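Local coordinates for protein transcriptional regulator (Vibrio vulnificus, PDB 4IVN) that binds N-acetylmannosamine 6-phosphate and, as the transcriptional repressor NanR, regulates the genes of sialic acid catabolism, probably through an RpiR-type DNA-binding domain, at residues R23-Y28 with V56-D61; Q39-L44 with K65-F70; S170-S173 with L177-A180. All blocks are in the same frame, centred on the assembly; numbering follows the deposited sequence.

In the fold
Interactions 1 and 2 lie in the N-terminal helix-turn-helix domain of the RpiR family, their centres 10 Å apart, and interlock along the chain: 23-28, 39-44, 56-61, then 65-70. Each joins alternate helices, 20-36 to 52-61 and 41-48 to 67-78, and the two touch directly, for instance Y28 with Q39 and R60 with K65. Interaction 3 follows later, in the SIS domain, where it pins the loop after helix 162-170 to strand 176-181 of the parallel sheet. Its centre is 36 Å from that of interaction 1 and 27 Å from that of interaction 2. Two contacts thus lie in the presumed DNA-binding unit and the third in the domain whose fold carries the sugar-phosphate pocket.

Interaction 1: residues R23-Y28 with V56-D61; sequences RVVADY and VRLCRD
L58 reaches from helix 52-61 to V25 and A26 of helix 20-36, and this one leucine carries the whole contact. Its CB leaves the backbone pointed at the other helix, with CG anti to the backbone N (chi1 175°). That torsion extends the side chain across the gap between two backbones whose nearest CA atoms, those of A26 and L58, stand 7.5 Å apart. CB and CG only bridge the distance; the touching is done by the two methyls at the fork. L58 CD2 meets V25 first, lying 3.3 Å from V25 CG1, a closeness that may partly reflect coordinate error, and 3.6 Å from V25 CB. The same methyl, L58 CD2, approaches the helix backbone, 3.7 Å from A26 N. The other branch lies more loosely against the small A26 methyl, with L58 CD1 4.3 Å from A26 CB. The V25 and L58 side chains slide past each other in opposite directions, methyl beside methyl. No hydrogen bond crosses the contact, and all three residues are buried: it is pure apolar helix packing. F18 and I29 also border L58, M15 touches A26, and T50 lies against V25. Helix 41-48, which comes between the two in the chain, packs alongside through L44 on Y28 and I41 on V56, as a third helix of the helix-turn-helix domain.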
loop_
_atom_site.group_PDB
_atom_site.type_symbol
_atom_site.label_atom_id
_atom_site.label_comp_id
_atom_site.label_asym_id
_atom_site.label_seq_id
_atom_site.Cartn_x
_atom_site.Cartn_y
_atom_site.Cartn_z
ATOM N N ARG A 23 18.475 31.693 -20.019
ATOM C CA ARG A 23 19.443 30.861 -20.787
ATOM C C ARG A 23 20.117 29.857 -19.889
ATOM O O ARG A 23 20.389 28.730 -20.319
ATOM C CB ARG A 23 20.559 31.684 -21.473
ATOM C CG ARG A 23 20.170 32.334 -22.797
ATOM C CD ARG A 23 21.372 32.867 -23.598
ATOM N NE ARG A 23 21.114 32.724 -25.038
ATOM C CZ ARG A 23 21.535 31.709 -25.807
ATOM N NH1 ARG A 23 22.291 30.726 -25.317
ATOM N NH2 ARG A 23 21.204 31.681 -27.091
ATOM N N VAL A 24 20.393 30.277 -18.650
ATOM C CA VAL A 24 21.021 29.379 -17.686
ATOM C C VAL A 24 20.079 28.199 -17.460
ATOM O O VAL A 24 20.485 27.036 -17.452
ATOM C CB VAL A 24 21.288 30.123 -16.368
ATOM C CG1 VAL A 24 21.528 29.139 -15.238
ATOM C CG2 VAL A 24 22.514 31.065 -16.545
ATOM N N VAL A 25 18.796 28.506 -17.301
ATOM C CA VAL A 25 17.834 27.433 -17.030
ATOM C C VAL A 25 17.608 26.629 -18.304
ATOM O O VAL A 25 17.500 25.394 -18.237
ATOM C CB VAL A 25 16.469 27.983 -16.544
ATOM C CG1 VAL A 25 15.514 26.826 -16.244
ATOM C CG2 VAL A 25 16.622 28.858 -15.290
ATOM N N ALA A 26 17.535 27.314 -19.470
ATOM C CA ALA A 26 17.327 26.576 -20.713
ATOM C C ALA A 26 18.514 25.612 -20.881
ATOM O O ALA A 26 18.330 24.422 -21.159
ATOM C CB ALA A 26 17.137 27.532 -21.909
ATOM N N ASP A 27 19.716 26.088 -20.588
ATOM C CA ASP A 27 20.954 25.270 -20.787
ATOM C C ASP A 27 21.049 24.050 -19.863
ATOM O O ASP A 27 21.462 22.941 -20.307
ATOM C CB ASP A 27 22.225 26.098 -20.618
ATOM C CG ASP A 27 22.603 26.856 -21.868
ATOM O OD1 ASP A 27 22.226 26.420 -22.972
ATOM O OD2 ASP A 27 23.299 27.892 -21.768
ATOM N N TYR A 28 20.724 24.273 -18.593
ATOM C CA TYR A 28 20.676 23.185 -17.617
ATOM C C TYR A 28 19.676 22.114 -18.068
ATOM O O TYR A 28 19.972 20.927 -17.999
ATOM C CB TYR A 28 20.363 23.675 -16.195
ATOM C CG TYR A 28 20.312 22.574 -15.160
ATOM C CD1 TYR A 28 21.410 22.299 -14.335
ATOM C CD2 TYR A 28 19.135 21.798 -14.968
ATOM C CE1 TYR A 28 21.361 21.254 -13.382
ATOM C CE2 TYR A 28 19.089 20.779 -14.011
ATOM C CZ TYR A 28 20.203 20.517 -13.226
ATOM O OH TYR A 28 20.144 19.489 -12.308
ATOM N N VAL A 56 9.553 29.375 -13.894
ATOM C CA VAL A 56 8.186 29.512 -14.370
ATOM C C VAL A 56 8.152 30.372 -15.639
ATOM O O VAL A 56 7.489 30.006 -16.629
ATOM C CB VAL A 56 7.238 30.131 -13.298
ATOM C CG1 VAL A 56 5.882 30.365 -13.892
ATOM C CG2 VAL A 56 7.070 29.230 -12.061
ATOM N N ARG A 57 8.879 31.503 -15.622
ATOM C CA ARG A 57 8.889 32.381 -16.768
ATOM C C ARG A 57 9.428 31.664 -17.989
ATOM O O ARG A 57 8.852 31.778 -19.074
ATOM C CB ARG A 57 9.638 33.709 -16.484
ATOM C CG ARG A 57 9.263 34.838 -17.436
ATOM C CD ARG A 57 10.011 36.140 -17.119
ATOM N NE ARG A 57 10.829 35.985 -15.912
ATOM C CZ ARG A 57 12.080 36.423 -15.769
ATOM N NH1 ARG A 57 12.672 37.091 -16.761
ATOM N NH2 ARG A 57 12.731 36.194 -14.623
ATOM N N LEU A 58 10.500 30.889 -17.842
ATOM C CA LEU A 58 10.969 30.065 -18.963
ATOM C C LEU A 58 9.813 29.156 -19.483
ATOM O O LEU A 58 9.456 29.161 -20.681
ATOM C CB LEU A 58 12.209 29.244 -18.532
ATOM C CG LEU A 58 12.750 28.233 -19.542
ATOM C CD1 LEU A 58 13.260 28.963 -20.758
ATOM C CD2 LEU A 58 13.882 27.382 -19.024
ATOM N N CYS A 59 9.228 28.351 -18.567
ATOM C CA CYS A 59 8.104 27.519 -18.894
ATOM C C CYS A 59 7.031 28.284 -19.660
ATOM O O CYS A 59 6.621 27.832 -20.745
ATOM C CB CYS A 59 7.531 26.808 -17.607
ATOM S SG CYS A 59 8.849 25.690 -17.032
ATOM N N ARG A 60 6.564 29.419 -19.144
ATOM C CA ARG A 60 5.479 30.092 -19.851
ATOM C C ARG A 60 5.931 30.736 -21.173
ATOM O O ARG A 60 5.179 30.727 -22.144
ATOM C CB ARG A 60 4.795 31.107 -18.956
ATOM C CG ARG A 60 4.188 30.448 -17.750
ATOM C CD ARG A 60 3.410 31.443 -16.915
ATOM N NE ARG A 60 2.831 30.702 -15.785
ATOM C CZ ARG A 60 2.571 31.192 -14.569
ATOM N NH1 ARG A 60 2.846 32.450 -14.277
ATOM N NH2 ARG A 60 2.031 30.402 -13.632
ATOM N N ASP A 61 7.182 31.201 -21.227
ATOM C CA ASP A 61 7.713 31.788 -22.451
ATOM C C ASP A 61 7.676 30.749 -23.531
ATOM O O ASP A 61 7.599 31.078 -24.738
ATOM C CB ASP A 61 9.151 32.293 -22.277
ATOM C CG ASP A 61 9.214 33.634 -21.586
ATOM O OD1 ASP A 61 8.154 34.193 -21.251
ATOM O OD2 ASP A 61 10.334 34.124 -21.368
#

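Interaction 2: residues Q39-L44 with K65-F70; sequences QTITDL and KGYSDF
Y67 holds its CG anti to the backbone N (chi1 176°), which swings the ring off helix 67-78 towards the start of helix 41-48, where I41, its CG1 likewise anti to the backbone N, lays its stem along the ring. I41 CA sits over one face, 4.0 Å from the centroid of the Y67 ring and 20° off the normal, a CH-pi contact displaced towards the rim. I41 CB follows at 3.8 Å from Y67 CD2, and I41 CD1 continues back to Y67 CB at 3.9 Å. L44 CD2 comes in obliquely, 3.5 Å from Y67 CE1. The hydroxyl anchors the far end: Y67 OH donates to Q39 O over 2.7 Å, rising 57° out of the carbonyl plane instead of following a lone pair. R71 NH1 binds the same oxygen, so this buried carbonyl just before the helix has two donors. The helix start is itself closed by a capping box, in which D43 N donates to T40 OG1 at 3.1 Å and T40 N to D43 OD2 at 3.2 Å. The T40 hydroxyl also bonds to H212 O, tying the cap to a loop of the SIS domain; the T40 side chain is about 8 Å from a bound sugar phosphate. Helix 20-36 borders the contact through V36 on Y67 and I29 on L44, helix 52-61 through V55 on L44, and S68 of helix 67-78 packs on M276 of the second subunit.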
loop_
_atom_site.group_PDB
_atom_site.type_symbol
_atom_site.label_atom_id
_atom_site.label_comp_id
_atom_site.label_asym_id
_atom_site.label_seq_id
_atom_site.Cartn_x
_atom_site.Cartn_y
_atom_site.Cartn_z
ATOM N N GLN A 39 12.610 16.138 -11.258
ATOM C CA GLN A 39 12.891 17.254 -10.354
ATOM C C GLN A 39 11.616 18.044 -10.160
ATOM O O GLN A 39 10.829 18.140 -11.090
ATOM C CB GLN A 39 13.950 18.214 -10.966
ATOM C CG GLN A 39 15.346 17.576 -11.024
ATOM C CD GLN A 39 16.450 18.543 -11.473
ATOM O OE1 GLN A 39 16.323 19.762 -11.343
ATOM N NE2 GLN A 39 17.542 17.985 -11.974
ATOM N N THR A 40 11.493 18.622 -8.983
ATOM C CA THR A 40 10.434 19.545 -8.648
ATOM C C THR A 40 10.818 20.947 -9.081
ATOM O O THR A 40 11.970 21.191 -9.448
ATOM C CB THR A 40 10.144 19.547 -7.133
ATOM O OG1 THR A 40 11.259 20.121 -6.417
ATOM C CG2 THR A 40 9.860 18.119 -6.677
ATOM N N ILE A 41 9.862 21.879 -9.052
ATOM C CA ILE A 41 10.244 23.261 -9.431
ATOM C C ILE A 41 11.336 23.719 -8.470
ATOM O O ILE A 41 12.282 24.450 -8.890
ATOM C CB ILE A 41 9.031 24.202 -9.468
ATOM C CG1 ILE A 41 9.444 25.563 -10.012
ATOM C CG2 ILE A 41 8.264 24.149 -8.139
ATOM C CD1 ILE A 41 8.218 26.405 -10.302
ATOM N N THR A 42 11.242 23.238 -7.209
ATOM C CA THR A 42 12.149 23.665 -6.085
ATOM C C THR A 42 13.569 23.152 -6.390
ATOM O O THR A 42 14.545 23.887 -6.268
ATOM C CB THR A 42 11.672 23.185 -4.675
ATOM O OG1 THR A 42 10.246 23.311 -4.574
ATOM C CG2 THR A 42 12.310 23.951 -3.525
ATOM N N ASP A 43 13.670 21.948 -6.923
ATOM C CA ASP A 43 15.010 21.430 -7.374
ATOM C C ASP A 43 15.575 22.169 -8.560
ATOM O O ASP A 43 16.760 22.541 -8.565
ATOM C CB ASP A 43 14.896 19.975 -7.879
ATOM C CG ASP A 43 14.683 18.975 -6.750
ATOM O OD1 ASP A 43 15.339 19.083 -5.682
ATOM O OD2 ASP A 43 13.884 18.038 -6.979
ATOM N N LEU A 44 14.762 22.347 -9.598
ATOM C CA LEU A 44 15.269 23.023 -10.837
ATOM C C LEU A 44 15.807 24.424 -10.511
ATOM O O LEU A 44 16.860 24.848 -11.035
ATOM C CB LEU A 44 14.153 23.158 -11.851
ATOM C CG LEU A 44 14.606 23.701 -13.201
ATOM C CD1 LEU A 44 15.836 22.978 -13.705
ATOM C CD2 LEU A 44 13.477 23.632 -14.203
ATOM N N LYS A 65 1.847 26.128 -19.390
ATOM C CA LYS A 65 1.136 26.801 -18.307
ATOM C C LYS A 65 2.035 27.071 -17.123
ATOM O O LYS A 65 1.737 27.978 -16.310
ATOM C CB LYS A 65 -0.095 26.032 -17.854
ATOM C CG LYS A 65 -1.259 26.230 -18.803
ATOM C CD LYS A 65 -1.855 24.910 -19.221
ATOM C CE LYS A 65 -2.581 25.112 -20.543
ATOM N NZ LYS A 65 -2.207 24.048 -21.518
ATOM N N GLY A 66 3.135 26.312 -17.017
ATOM C CA GLY A 66 3.927 26.326 -15.785
ATOM C C GLY A 66 4.911 25.161 -15.771
ATOM O O GLY A 66 5.051 24.460 -16.776
ATOM N N TYR A 67 5.591 24.948 -14.638
ATOM C CA TYR A 67 6.649 23.939 -14.576
ATOM C C TYR A 67 6.080 22.534 -14.777
ATOM O O TYR A 67 6.630 21.712 -15.542
ATOM C CB TYR A 67 7.387 24.025 -13.242
ATOM C CG TYR A 67 8.389 22.951 -13.125
ATOM C CD1 TYR A 67 9.522 22.970 -13.954
ATOM C CD2 TYR A 67 8.168 21.818 -12.295
ATOM C CE1 TYR A 67 10.462 21.943 -13.918
ATOM C CE2 TYR A 67 9.126 20.789 -12.238
ATOM C CZ TYR A 67 10.289 20.882 -13.035
ATOM O OH TYR A 67 11.249 19.879 -13.109
ATOM N N SER A 68 5.008 22.213 -14.043
ATOM C CA SER A 68 4.488 20.819 -14.142
ATOM C C SER A 68 4.054 20.473 -15.589
ATOM O O SER A 68 4.225 19.368 -16.014
ATOM C CB SER A 68 3.336 20.620 -13.174
ATOM O OG SER A 68 3.858 20.540 -11.823
ATOM N N ASP A 69 3.355 21.393 -16.269
ATOM C CA ASP A 69 2.948 21.237 -17.704
ATOM C C ASP A 69 4.166 21.005 -18.635
ATOM O O ASP A 69 4.244 20.071 -19.443
ATOM C CB ASP A 69 2.275 22.533 -18.137
ATOM C CG ASP A 69 1.648 22.430 -19.494
ATOM O OD1 ASP A 69 1.213 21.314 -19.925
ATOM O OD2 ASP A 69 1.589 23.475 -20.177
ATOM N N PHE A 70 5.116 21.914 -18.530
ATOM C CA PHE A 70 6.463 21.747 -19.155
ATOM C C PHE A 70 7.108 20.395 -18.858
ATOM O O PHE A 70 7.571 19.694 -19.786
ATOM C CB PHE A 70 7.366 22.886 -18.687
ATOM C CG PHE A 70 8.774 22.778 -19.199
ATOM C CD1 PHE A 70 9.681 21.970 -18.559
ATOM C CD2 PHE A 70 9.180 23.533 -20.319
ATOM C CE1 PHE A 70 10.993 21.851 -19.050
ATOM C CE2 PHE A 70 10.475 23.437 -20.816
ATOM C CZ PHE A 70 11.389 22.601 -20.152
#

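Interaction 3: residues S170-S173 with L177-A180; sequences SRSS and LWFA
S172 OG has two partners: the indole N-H of W178 donates to it, and D176, just ahead of the strand segment, bonds to it through OD2, the same carboxylate oxygen that accepts from S173 N and so holds both the serine hydroxyl and the next peptide. The bond across the contact is short and nearly straight, 2.9 Å from W178 NE1 to S172 OG with an angle of 171° at the hydrogen. The serine oxygen lies at the edge of the indole, only 6° out of its plane, and about equally far from the two carbons that flank the nitrogen, with S172 OG 3.8 Å from W178 CD1 and 3.8 Å from W178 CE2. It therefore meets the N-H head-on. S172 CB points at the strand, and its hydroxyl, anti to the backbone N (chi1 -160°), extends on towards the tryptophan; S172 CB itself stays 3.8 Å from W178 NE1. The indole nitrogen, buried where the loop folds back on the strand, is thus satisfied by a hydroxyl that is itself fixed in place. Beyond this bond the two backbones stand well apart, with S172 CA and L177 CA, the nearest pair, at 8.6 Å. Past helix 188-199, R200 NH2 bonds to S172 O and I202 packs on both S172 and W178, while A197 of that helix touches the indole. Strand 176-181 is the middle strand of the parallel SIS sheet, between 129-133 and 204-208; the contact fastens the loop from helix 162-170 at its start, while the ligand-pocket serines S182, S183 and S184 follow its other end.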
loop_
_atom_site.group_PDB
_atom_site.type_symbol
_atom_site.label_atom_id
_atom_site.label_comp_id
_atom_site.label_asym_id
_atom_site.label_seq_id
_atom_site.Cartn_x
_atom_site.Cartn_y
_atom_site.Cartn_z
ATOM N N SER A 170 -7.678 23.588 9.127
ATOM C CA SER A 170 -7.779 25.028 9.384
ATOM C C SER A 170 -8.216 25.293 10.844
ATOM O O SER A 170 -8.030 26.383 11.313
ATOM C CB SER A 170 -8.754 25.774 8.438
ATOM O OG SER A 170 -10.012 25.377 8.857
ATOM N N ARG A 171 -8.716 24.275 11.538
ATOM C CA ARG A 171 -9.186 24.455 12.906
ATOM C C ARG A 171 -8.304 23.632 13.854
ATOM O O ARG A 171 -8.595 23.420 15.026
ATOM C CB ARG A 171 -10.660 24.051 13.046
ATOM C CG ARG A 171 -11.647 24.878 12.162
ATOM C CD ARG A 171 -12.150 26.171 12.897
ATOM N NE ARG A 171 -11.113 27.057 13.299
ATOM C CZ ARG A 171 -11.116 27.925 14.326
ATOM N NH1 ARG A 171 -12.111 28.052 15.200
ATOM N NH2 ARG A 171 -10.050 28.669 14.485
ATOM N N SER A 172 -7.221 23.147 13.329
ATOM C CA SER A 172 -6.332 22.294 14.053
ATOM C C SER A 172 -5.704 23.009 15.296
ATOM O O SER A 172 -5.445 24.245 15.246
ATOM C CB SER A 172 -5.215 21.950 13.124
ATOM O OG SER A 172 -4.558 20.772 13.574
ATOM N N SER A 173 -5.507 22.253 16.378
ATOM C CA SER A 173 -5.180 22.879 17.692
ATOM C C SER A 173 -4.180 21.995 18.413
ATOM O O SER A 173 -3.877 20.885 17.965
ATOM C CB SER A 173 -6.431 23.009 18.562
ATOM O OG SER A 173 -6.905 21.718 18.959
ATOM N N LEU A 177 -1.398 16.416 15.150
ATOM C CA LEU A 177 -0.194 16.266 14.329
ATOM C C LEU A 177 -0.705 15.856 12.913
ATOM O O LEU A 177 -1.660 15.069 12.782
ATOM C CB LEU A 177 0.623 15.070 14.835
ATOM C CG LEU A 177 1.772 14.434 13.982
ATOM C CD1 LEU A 177 2.887 15.469 13.970
ATOM C CD2 LEU A 177 2.395 13.198 14.627
ATOM N N TRP A 178 -0.085 16.394 11.862
ATOM C CA TRP A 178 -0.488 16.067 10.453
ATOM C C TRP A 178 0.609 15.385 9.695
ATOM O O TRP A 178 1.759 15.779 9.807
ATOM C CB TRP A 178 -0.819 17.311 9.686
ATOM C CG TRP A 178 -2.073 17.863 10.258
ATOM C CD1 TRP A 178 -2.230 18.698 11.380
ATOM C CD2 TRP A 178 -3.369 17.564 9.801
ATOM N NE1 TRP A 178 -3.558 18.923 11.620
ATOM C CE2 TRP A 178 -4.304 18.268 10.697
ATOM C CE3 TRP A 178 -3.872 16.839 8.694
ATOM C CZ2 TRP A 178 -5.690 18.235 10.494
ATOM C CZ3 TRP A 178 -5.263 16.792 8.515
ATOM C CH2 TRP A 178 -6.151 17.504 9.387
ATOM N N PHE A 179 0.251 14.380 8.884
ATOM C CA PHE A 179 1.172 13.823 7.916
ATOM C C PHE A 179 0.706 14.180 6.491
ATOM O O PHE A 179 -0.476 14.002 6.141
ATOM C CB PHE A 179 1.119 12.330 8.052
ATOM C CG PHE A 179 1.992 11.827 9.180
ATOM C CD1 PHE A 179 1.466 11.726 10.450
ATOM C CD2 PHE A 179 3.326 11.503 8.974
ATOM C CE1 PHE A 179 2.221 11.246 11.514
ATOM C CE2 PHE A 179 4.094 11.048 10.051
ATOM C CZ PHE A 179 3.568 10.991 11.307
ATOM N N ALA A 180 1.599 14.722 5.691
ATOM C CA ALA A 180 1.281 15.119 4.297
ATOM C C ALA A 180 2.011 14.066 3.500
ATOM O O ALA A 180 3.231 14.038 3.548
ATOM C CB ALA A 180 1.847 16.571 3.990
#